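Local coordinates for protein putative agmatinase (Clostridium difficile, PDB 3LHL) that probably hydrolyses agmatine to putrescine and urea, as expected for a manganese-dependent agmatinase of the arginase family, at residues T124-E129 against T139-I144; A104-H109 against W145-D150; G96-T101 against Y198-L203. All coordinates share one frame; numbering follows the deposited sequence.

Contact 1. Residues T124-E129 against T139-I144. With MN (manganese (II) ion), chain B.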
loop_
_atom_site.group_PDB
_atom_site.type_symbol
_atom_site.label_atom_id
_atom_site.label_comp_id
_atom_site.label_asym_id
_atom_site.label_seq_id
_atom_site.Cartn_x
_atom_site.Cartn_y
_atom_site.Cartn_z
ATOM N N THR A 124 6.279 1.931 -11.942
ATOM C CA THR A 124 7.506 1.450 -11.315
ATOM C C THR A 124 7.880 2.269 -10.080
ATOM O O THR A 124 8.312 1.716 -9.065
ATOM C CB THR A 124 8.713 1.505 -12.300
ATOM O OG1 THR A 124 9.096 2.870 -12.512
ATOM C CG2 THR A 124 8.353 0.865 -13.645
ATOM N N ASP A 125 7.708 3.587 -10.168
ATOM C CA ASP A 125 8.061 4.478 -9.065
ATOM C C ASP A 125 9.565 4.407 -8.790
ATOM O O ASP A 125 10.019 4.682 -7.681
ATOM C CB ASP A 125 7.287 4.103 -7.797
ATOM C CG ASP A 125 5.840 4.546 -7.845
ATOM O OD1 ASP A 125 5.480 5.291 -8.781
ATOM O OD2 ASP A 125 5.067 4.159 -6.944
ATOM N N LEU A 126 10.336 4.043 -9.811
ATOM C CA LEU A 126 11.774 3.920 -9.655
ATOM C C LEU A 126 12.592 5.138 -10.085
ATOM O O LEU A 126 13.798 5.184 -9.853
ATOM C CB LEU A 126 12.266 2.677 -10.398
ATOM C CG LEU A 126 11.972 1.328 -9.732
ATOM C CD1 LEU A 126 12.492 0.194 -10.595
ATOM C CD2 LEU A 126 12.636 1.285 -8.358
ATOM N N ARG A 127 11.965 6.135 -10.696
ATOM C CA ARG A 127 12.749 7.287 -11.117
ATOM C C ARG A 127 13.343 8.022 -9.915
ATOM O O ARG A 127 12.751 8.055 -8.833
ATOM C CB ARG A 127 11.915 8.234 -11.983
ATOM C CG ARG A 127 10.811 8.992 -11.284
ATOM C CD ARG A 127 9.949 9.672 -12.343
ATOM N NE ARG A 127 9.308 8.671 -13.193
ATOM C CZ ARG A 127 8.770 8.917 -14.383
ATOM N NH1 ARG A 127 8.791 10.143 -14.891
ATOM N NH2 ARG A 127 8.201 7.930 -15.064
ATOM N N GLU A 128 14.530 8.588 -10.121
ATOM C CA GLU A 128 15.261 9.306 -9.083
ATOM C C GLU A 128 14.542 10.581 -8.638
ATOM O O GLU A 128 14.529 10.911 -7.454
ATOM C CB GLU A 128 16.665 9.634 -9.596
ATOM C CG GLU A 128 17.589 10.335 -8.598
ATOM C CD GLU A 128 17.797 9.553 -7.308
ATOM O OE1 GLU A 128 17.789 8.304 -7.341
ATOM O OE2 GLU A 128 17.987 10.194 -6.256
ATOM N N GLU A 129 13.943 11.292 -9.588
ATOM C CA GLU A 129 13.222 12.518 -9.272
ATOM C C GLU A 129 11.978 12.661 -10.128
ATOM O O GLU A 129 11.835 12.007 -11.158
ATOM C CB GLU A 129 14.086 13.761 -9.515
ATOM C CG GLU A 129 15.315 13.914 -8.647
ATOM C CD GLU A 129 15.914 15.309 -8.774
ATOM O OE1 GLU A 129 15.839 15.894 -9.878
ATOM O OE2 GLU A 129 16.462 15.819 -7.773
ATOM N N THR A 139 8.806 8.404 -7.000
ATOM C CA THR A 139 10.174 7.976 -6.723
ATOM C C THR A 139 10.235 7.151 -5.446
ATOM O O THR A 139 11.314 6.735 -5.030
ATOM C CB THR A 139 11.111 9.183 -6.515
ATOM O OG1 THR A 139 10.774 9.823 -5.279
ATOM C CG2 THR A 139 10.974 10.198 -7.658
ATOM N N VAL A 140 9.083 6.909 -4.828
ATOM C CA VAL A 140 9.040 6.183 -3.564
ATOM C C VAL A 140 9.808 4.856 -3.511
ATOM O O VAL A 140 10.523 4.596 -2.541
ATOM C CB VAL A 140 7.566 5.952 -3.094
ATOM C CG1 VAL A 140 6.857 4.943 -4.000
ATOM C CG2 VAL A 140 7.555 5.487 -1.643
ATOM N N ILE A 141 9.687 4.022 -4.538
ATOM C CA ILE A 141 10.391 2.747 -4.512
ATOM C C ILE A 141 11.896 2.923 -4.658
ATOM O O ILE A 141 12.672 2.133 -4.118
ATOM C CB ILE A 141 9.858 1.784 -5.605
ATOM C CG1 ILE A 141 8.371 1.517 -5.365
ATOM C CG2 ILE A 141 10.620 0.457 -5.565
ATOM C CD1 ILE A 141 8.063 0.973 -3.981
ATOM N N LYS A 142 12.314 3.957 -5.384
ATOM C CA LYS A 142 13.737 4.218 -5.553
ATOM C C LYS A 142 14.279 4.622 -4.184
ATOM O O LYS A 142 15.359 4.194 -3.782
ATOM C CB LYS A 142 13.962 5.343 -6.565
ATOM C CG LYS A 142 15.428 5.643 -6.848
ATOM C CD LYS A 142 16.144 4.434 -7.444
ATOM C CE LYS A 142 17.639 4.679 -7.568
ATOM N NZ LYS A 142 17.953 5.845 -8.443
ATOM N N ARG A 143 13.514 5.440 -3.466
ATOM C CA ARG A 143 13.918 5.873 -2.131
ATOM C C ARG A 143 14.072 4.660 -1.225
ATOM O O ARG A 143 15.032 4.564 -0.462
ATOM C CB ARG A 143 12.879 6.818 -1.526
ATOM C CG ARG A 143 12.865 8.183 -2.167
ATOM C CD ARG A 143 14.258 8.797 -2.134
ATOM N NE ARG A 143 14.500 9.513 -3.374
ATOM C CZ ARG A 143 15.473 9.230 -4.230
ATOM N NH1 ARG A 143 16.322 8.242 -3.985
ATOM N NH2 ARG A 143 15.573 9.927 -5.351
ATOM N N ILE A 144 13.121 3.736 -1.318
ATOM C CA ILE A 144 13.163 2.533 -0.506
ATOM C C ILE A 144 14.322 1.629 -0.907
ATOM O O ILE A 144 14.945 1.005 -0.055
ATOM C CB ILE A 144 11.832 1.759 -0.597
ATOM C CG1 ILE A 144 10.733 2.574 0.102
ATOM C CG2 ILE A 144 11.992 0.363 0.009
ATOM C CD1 ILE A 144 9.345 1.961 0.044
HETATM MN MN MN B . 2.728 4.217 -6.745
HETATM O O HOH W 1 16.569 5.768 -11.519
#

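Contact 2. Residues A104-H109 against W145-D150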
loop_
_atom_site.group_PDB
_atom_site.type_symbol
_atom_site.label_atom_id
_atom_site.label_comp_id
_atom_site.label_asym_id
_atom_site.label_seq_id
_atom_site.Cartn_x
_atom_site.Cartn_y
_atom_site.Cartn_z
ATOM N N ALA A 104 6.699 5.607 6.599
ATOM C CA ALA A 104 6.066 4.469 7.250
ATOM C C ALA A 104 7.003 3.276 7.182
ATOM O O ALA A 104 7.241 2.592 8.183
ATOM C CB ALA A 104 4.749 4.138 6.563
ATOM N N PHE A 105 7.534 3.033 5.988
ATOM C CA PHE A 105 8.451 1.930 5.780
ATOM C C PHE A 105 9.663 2.106 6.678
ATOM O O PHE A 105 10.115 1.153 7.312
ATOM C CB PHE A 105 8.922 1.866 4.329
ATOM C CG PHE A 105 10.012 0.862 4.112
ATOM C CD1 PHE A 105 9.736 -0.503 4.174
ATOM C CD2 PHE A 105 11.331 1.277 3.946
ATOM C CE1 PHE A 105 10.763 -1.440 4.082
ATOM C CE2 PHE A 105 12.364 0.355 3.852
ATOM C CZ PHE A 105 12.083 -1.009 3.921
ATOM N N LYS A 106 10.190 3.324 6.732
ATOM C CA LYS A 106 11.358 3.580 7.563
ATOM C C LYS A 106 11.113 3.191 9.014
ATOM O O LYS A 106 11.942 2.522 9.629
ATOM C CB LYS A 106 11.775 5.051 7.474
ATOM C CG LYS A 106 12.514 5.390 6.182
ATOM C CD LYS A 106 12.898 6.858 6.112
ATOM C CE LYS A 106 13.631 7.165 4.817
ATOM N NZ LYS A 106 14.043 8.593 4.726
ATOM N N ALA A 107 9.970 3.602 9.554
ATOM C CA ALA A 107 9.633 3.291 10.935
ATOM C C ALA A 107 9.609 1.775 11.145
ATOM O O ALA A 107 10.013 1.281 12.195
ATOM C CB ALA A 107 8.276 3.902 11.300
ATOM N N VAL A 108 9.138 1.041 10.141
ATOM C CA VAL A 108 9.076 -0.411 10.235
ATOM C C VAL A 108 10.476 -1.004 10.080
ATOM O O VAL A 108 10.873 -1.896 10.836
ATOM C CB VAL A 108 8.154 -1.010 9.144
ATOM C CG1 VAL A 108 8.135 -2.527 9.255
ATOM C CG2 VAL A 108 6.738 -0.452 9.285
ATOM N N HIS A 109 11.224 -0.495 9.105
ATOM C CA HIS A 109 12.575 -0.975 8.842
ATOM C C HIS A 109 13.501 -0.763 10.040
ATOM O O HIS A 109 14.443 -1.525 10.241
ATOM C CB HIS A 109 13.144 -0.287 7.595
ATOM C CG HIS A 109 14.535 -0.719 7.249
ATOM N ND1 HIS A 109 15.644 0.061 7.500
ATOM C CD2 HIS A 109 15.003 -1.872 6.712
ATOM C CE1 HIS A 109 16.732 -0.593 7.137
ATOM N NE2 HIS A 109 16.372 -1.769 6.657
ATOM N N TRP A 145 14.623 1.566 -2.198
ATOM C CA TRP A 145 15.733 0.744 -2.653
ATOM C C TRP A 145 17.046 1.285 -2.075
ATOM O O TRP A 145 17.964 0.518 -1.781
ATOM C CB TRP A 145 15.816 0.735 -4.178
ATOM C CG TRP A 145 16.995 -0.039 -4.680
ATOM C CD1 TRP A 145 17.104 -1.398 -4.785
ATOM C CD2 TRP A 145 18.260 0.499 -5.086
ATOM N NE1 TRP A 145 18.363 -1.740 -5.231
ATOM C CE2 TRP A 145 19.092 -0.595 -5.424
ATOM C CE3 TRP A 145 18.773 1.801 -5.196
ATOM C CZ2 TRP A 145 20.412 -0.426 -5.864
ATOM C CZ3 TRP A 145 20.084 1.970 -5.633
ATOM C CH2 TRP A 145 20.890 0.859 -5.963
ATOM N N ASP A 146 17.133 2.604 -1.920
ATOM C CA ASP A 146 18.332 3.208 -1.352
ATOM C C ASP A 146 18.523 2.713 0.078
ATOM O O ASP A 146 19.628 2.760 0.616
ATOM C CB ASP A 146 18.238 4.740 -1.334
ATOM C CG ASP A 146 18.462 5.357 -2.695
ATOM O OD1 ASP A 146 19.182 4.754 -3.516
ATOM O OD2 ASP A 146 17.932 6.459 -2.942
ATOM N N ILE A 147 17.446 2.239 0.691
ATOM C CA ILE A 147 17.524 1.750 2.060
ATOM C C ILE A 147 17.805 0.251 2.175
ATOM O O ILE A 147 18.623 -0.160 2.995
ATOM C CB ILE A 147 16.223 2.062 2.837
ATOM C CG1 ILE A 147 16.000 3.575 2.893
ATOM C CG2 ILE A 147 16.304 1.493 4.243
ATOM C CD1 ILE A 147 14.690 3.974 3.546
ATOM N N VAL A 148 17.143 -0.563 1.355
ATOM C CA VAL A 148 17.314 -2.014 1.425
ATOM C C VAL A 148 18.238 -2.639 0.390
ATOM O O VAL A 148 18.776 -3.724 0.617
ATOM C CB VAL A 148 15.949 -2.736 1.330
ATOM C CG1 VAL A 148 15.037 -2.275 2.465
ATOM C CG2 VAL A 148 15.306 -2.467 -0.029
ATOM N N GLY A 149 18.412 -1.980 -0.749
ATOM C CA GLY A 149 19.281 -2.534 -1.772
ATOM C C GLY A 149 18.619 -3.646 -2.568
ATOM O O GLY A 149 17.408 -3.865 -2.457
ATOM N N ASP A 150 19.418 -4.362 -3.355
ATOM C CA ASP A 150 18.918 -5.437 -4.207
ATOM C C ASP A 150 18.369 -6.669 -3.492
ATOM O O ASP A 150 18.660 -6.919 -2.319
ATOM C CB ASP A 150 20.011 -5.898 -5.175
ATOM C CG ASP A 150 20.626 -4.751 -5.965
ATOM O OD1 ASP A 150 19.923 -3.759 -6.257
ATOM O OD2 ASP A 150 21.820 -4.859 -6.310
#

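Contact 3. Residues G96-T101 against Y198-L203. With MN (manganese (II) ion), chain B; MN (manganese (II) ion), chain C.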
loop_
_atom_site.group_PDB
_atom_site.type_symbol
_atom_site.label_atom_id
_atom_site.label_comp_id
_atom_site.label_asym_id
_atom_site.label_seq_id
_atom_site.Cartn_x
_atom_site.Cartn_y
_atom_site.Cartn_z
ATOM N N GLY A 96 -2.932 8.899 1.032
ATOM C CA GLY A 96 -3.253 9.627 -0.165
ATOM C C GLY A 96 -2.152 9.158 -1.097
ATOM O O GLY A 96 -2.065 7.966 -1.389
ATOM N N GLU A 97 -1.277 10.062 -1.523
ATOM C CA GLU A 97 -0.214 9.677 -2.445
ATOM C C GLU A 97 0.741 8.620 -1.901
ATOM O O GLU A 97 0.851 8.406 -0.686
ATOM C CB GLU A 97 0.569 10.900 -2.906
ATOM C CG GLU A 97 1.335 11.601 -1.829
ATOM C CD GLU A 97 2.163 12.738 -2.387
ATOM O OE1 GLU A 97 1.566 13.700 -2.924
ATOM O OE2 GLU A 97 3.408 12.662 -2.293
ATOM N N HIS A 98 1.445 7.969 -2.817
ATOM C CA HIS A 98 2.360 6.895 -2.458
ATOM C C HIS A 98 3.573 7.308 -1.623
ATOM O O HIS A 98 4.214 6.469 -1.004
ATOM C CB HIS A 98 2.813 6.172 -3.727
ATOM C CG HIS A 98 3.024 4.703 -3.538
ATOM N ND1 HIS A 98 3.123 3.823 -4.593
ATOM C CD2 HIS A 98 3.154 3.961 -2.414
ATOM C CE1 HIS A 98 3.302 2.600 -4.128
ATOM N NE2 HIS A 98 3.325 2.657 -2.810
ATOM N N LEU A 99 3.884 8.596 -1.580
ATOM C CA LEU A 99 5.044 9.021 -0.802
ATOM C C LEU A 99 4.905 8.712 0.694
ATOM O O LEU A 99 5.908 8.481 1.366
ATOM C CB LEU A 99 5.314 10.516 -1.009
ATOM C CG LEU A 99 6.585 11.072 -0.354
ATOM C CD1 LEU A 99 7.818 10.299 -0.817
ATOM C CD2 LEU A 99 6.719 12.542 -0.704
ATOM N N VAL A 100 3.673 8.686 1.208
ATOM C CA VAL A 100 3.454 8.406 2.630
ATOM C C VAL A 100 4.074 7.076 3.054
ATOM O O VAL A 100 4.340 6.852 4.234
ATOM C CB VAL A 100 1.938 8.370 3.005
ATOM C CG1 VAL A 100 1.268 9.681 2.618
ATOM C CG2 VAL A 100 1.257 7.188 2.343
ATOM N N THR A 101 4.294 6.198 2.082
ATOM C CA THR A 101 4.885 4.896 2.337
ATOM C C THR A 101 6.355 4.974 2.782
ATOM O O THR A 101 6.817 4.128 3.551
ATOM C CB THR A 101 4.790 4.014 1.069
ATOM O OG1 THR A 101 3.413 3.711 0.808
ATOM C CG2 THR A 101 5.571 2.716 1.242
ATOM N N TYR A 198 6.841 -5.840 4.180
ATOM C CA TYR A 198 6.147 -4.564 4.257
ATOM C C TYR A 198 5.358 -4.580 2.954
ATOM O O TYR A 198 5.941 -4.608 1.869
ATOM C CB TYR A 198 7.079 -3.359 4.245
ATOM C CG TYR A 198 6.287 -2.076 4.403
ATOM C CD1 TYR A 198 6.074 -1.514 5.660
ATOM C CD2 TYR A 198 5.659 -1.483 3.305
ATOM C CE1 TYR A 198 5.249 -0.397 5.822
ATOM C CE2 TYR A 198 4.832 -0.372 3.455
ATOM C CZ TYR A 198 4.630 0.167 4.716
ATOM O OH TYR A 198 3.791 1.254 4.871
ATOM N N LEU A 199 4.037 -4.586 3.059
ATOM C CA LEU A 199 3.183 -4.627 1.878
ATOM C C LEU A 199 2.629 -3.260 1.516
ATOM O O LEU A 199 1.866 -2.671 2.276
ATOM C CB LEU A 199 2.031 -5.601 2.117
ATOM C CG LEU A 199 0.919 -5.680 1.071
ATOM C CD1 LEU A 199 1.466 -6.199 -0.249
ATOM C CD2 LEU A 199 -0.184 -6.596 1.597
ATOM N N THR A 200 3.022 -2.754 0.353
ATOM C CA THR A 200 2.540 -1.462 -0.114
ATOM C C THR A 200 1.751 -1.661 -1.403
ATOM O O THR A 200 2.284 -2.110 -2.421
ATOM C CB THR A 200 3.704 -0.461 -0.365
ATOM O OG1 THR A 200 3.167 0.769 -0.877
ATOM C CG2 THR A 200 4.719 -1.032 -1.355
ATOM N N ILE A 201 0.472 -1.324 -1.346
ATOM C CA ILE A 201 -0.410 -1.480 -2.492
ATOM C C ILE A 201 -0.909 -0.158 -3.074
ATOM O O ILE A 201 -1.712 0.545 -2.452
ATOM C CB ILE A 201 -1.645 -2.339 -2.115
ATOM C CG1 ILE A 201 -1.211 -3.784 -1.873
ATOM C CG2 ILE A 201 -2.711 -2.261 -3.216
ATOM C CD1 ILE A 201 -2.342 -4.702 -1.454
ATOM N N ASP A 202 -0.413 0.184 -4.259
ATOM C CA ASP A 202 -0.875 1.381 -4.950
ATOM C C ASP A 202 -2.126 0.864 -5.663
ATOM O O ASP A 202 -2.029 -0.001 -6.534
ATOM C CB ASP A 202 0.146 1.848 -5.982
ATOM C CG ASP A 202 -0.305 3.090 -6.713
ATOM O OD1 ASP A 202 -1.499 3.168 -7.060
ATOM O OD2 ASP A 202 0.530 3.984 -6.949
ATOM N N LEU A 203 -3.296 1.370 -5.285
ATOM C CA LEU A 203 -4.541 0.903 -5.878
ATOM C C LEU A 203 -4.653 1.050 -7.394
ATOM O O LEU A 203 -5.494 0.391 -8.007
ATOM C CB LEU A 203 -5.738 1.569 -5.189
ATOM C CG LEU A 203 -5.869 1.242 -3.691
ATOM C CD1 LEU A 203 -6.938 2.114 -3.052
ATOM C CD2 LEU A 203 -6.194 -0.237 -3.513
HETATM MN MN MN B . 2.728 4.217 -6.745
HETATM MN MN MN C . 0.767 4.153 -9.300
#

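Contact 1. Residues T124-E129 against T139-I144
Glu-128 joins Lys-142 and Arg-143 in a salt-bridge network, one carboxylate oxygen to each. Lys-142 NZ lies 2.7 Å from Glu-128 OE1 and meets it nearly along the C-O axis. Arg-143 NH2 lies 2.6 Å from Glu-128 OE2, but this bond is bent and weak. The carboxylate and guanidinium planes stand 59° apart, so the two groups do not pair flat. The Glu-128 chain bends at chi2 (58°), which turns CD back toward the helix. A water bridges Leu-126 O and Lys-142 NZ, weakly on the lysine side.

The backbone contact is at the start of helix 140-148. Asp-125 O accepts two weak bonds, 3.2 Å from Ile-141 N and 3.3 Å from Lys-142 N. Thr-139 holds the N-cap position, yet its side chain makes no capping bond; its OG1 and Arg-143 NE both bond to Lys-134 O. In the loop, Thr-124 OG1 accepts from Leu-126 N, an ST turn.

This loop follows strand 115-120 of the parallel sheet in the arginase fold and carries manganese ligands. Asp-125 OD2 binds one manganese ion at 2.3 Å. Asp-121, His-98 and Asp-202 complete the ligands seen on that ion.

Van der Waals contacts complete the interface. Val-140 runs alongside Asp-125, with CG1 3.5 Å from the metal-binding OD2. Ile-141 CG1 touches Asp-125 CB. Its other branch, CG2, packs 3.5 Å from Leu-126 CD2. Thr-139 CG2 sits against Arg-127 O and Glu-129 CA. Arg-127 CG touches Thr-139 CG2, and its guanidinium pairs with Glu-165, as Arg-143 NH1 does with Asp-146.

Contact 2. Residues A104-H109 against W145-D150
Ile-147 and Val-148 of helix 140-148 meet Phe-105 and His-109 of helix 101-111. The inner part is closely packed. Val-148 CG1 comes in at the edge of the Phe-105 ring, 3.5 Å from CZ. Ile-147 CG2 reaches the same edge more loosely, 4.1 Å from CE2. Phe-105 CG is anti to the backbone N (chi1 172°). The ring also rests on Ile-115 and Val-117 of strand 115-120. The two helices are the crossover helices before and after that strand. Both crossovers run the same way along the strand order, which with the usual right-handed connection puts the helices on one face of the parallel sheet. Within helix 101-111, His-109 CB lies above one face of the Phe-105 ring, toward its rim.

Ile-147 CG2 also lies over a face of the His-109 imidazole. It is 3.8 Å from the ring centroid and 23° off the normal, a CH-pi contact. His-109 is only partly buried.

The outer side is thinner and faces solvent. There one methyl, Ile-147 CD1, meets the extended Lys-106 chain, 3.6 Å from CE and 3.7 Å from CG. The two side chains cross at about a right angle. Lys-106 is exposed, and its methylenes, not its NZ, do the touching.

The backbones stay well apart, with the nearest CA atoms, Lys-106 and Ile-147, 8.5 Å from each other. The helices are therefore joined here by dispersion and CH-pi contacts of side chains, without directional polar bonds.

Contact 3. Residues G96-T101 against Y198-L203
His-98 and Asp-202 bind the same manganese ion, His-98 through ND1 at 2.2 Å and Asp-202 through OD2 at 2.2 Å. Asp-202 OD2 also binds the second manganese ion, at 2.4 Å, so this one oxygen bridges the pair. This is the binuclear manganese centre of the arginase fold, set at the C-terminal ends of parallel strands. Asp-202 ends strand 196-202, and His-98 follows strand 90-95. Asp-121, His-123 and Asp-204 join Asp-202 on the second ion.

The other nitrogen of the imidazole is held as well. His-98 NE2 donates to Thr-200 OG1 at 2.7 Å, with an N-H...O angle of 160°. The oxygen lies only 10° out of the ring plane. Metal on ND1 and hydroxyl on NE2 together fix the rotation of the ring. Thr-200 thus acts as a second-shell residue that positions a metal ligand. The imidazole stands 80° to the Asp-202 carboxylate plane.

Thr-200 OG1 is anti to the backbone N, which sets it toward His-98. It is also hydrogen-bonded to Asp-245 OD1. Thr-101 OG1 lies 3.4 Å from Thr-200 OG1, a weak pair at most. Thr-101 OG1 and Tyr-198 OH both bond to Asp-245 OD2, so Asp-245 gathers three hydroxyls behind the metal site. All the touching residues are buried.

Further out the contact becomes apolar. The Thr-101 and Thr-200 side chains cross at about a right angle, with Thr-101 CG2 4.0 Å from Thr-200 CB. Thr-101 CG2 also meets Tyr-198 CE2, 3.9 Å away.

Contacts 1 and 3 meet at the shared manganese ion. Asp-125 OD2 of contact 1 and His-98 ND1 of contact 3 are 3.1 Å apart on it. The second manganese ion lies 3.2 Å from the first. Val-140 and Ile-144 of contact 1 also pack on Thr-101 of contact 3. Contact 2 lies farther off: the Phe-105 side chain is about 13 Å from a bound manganese ion. Contact 2 still touches both others. Phe-105 CE2 is 3.9 Å from Ile-144 CG2, and Phe-105 CD1 is 3.8 Å from Tyr-198 CG. Along the chain, contact 1 lies inside the loop closed by contact 2, and contact 2 inside that closed by contact 3.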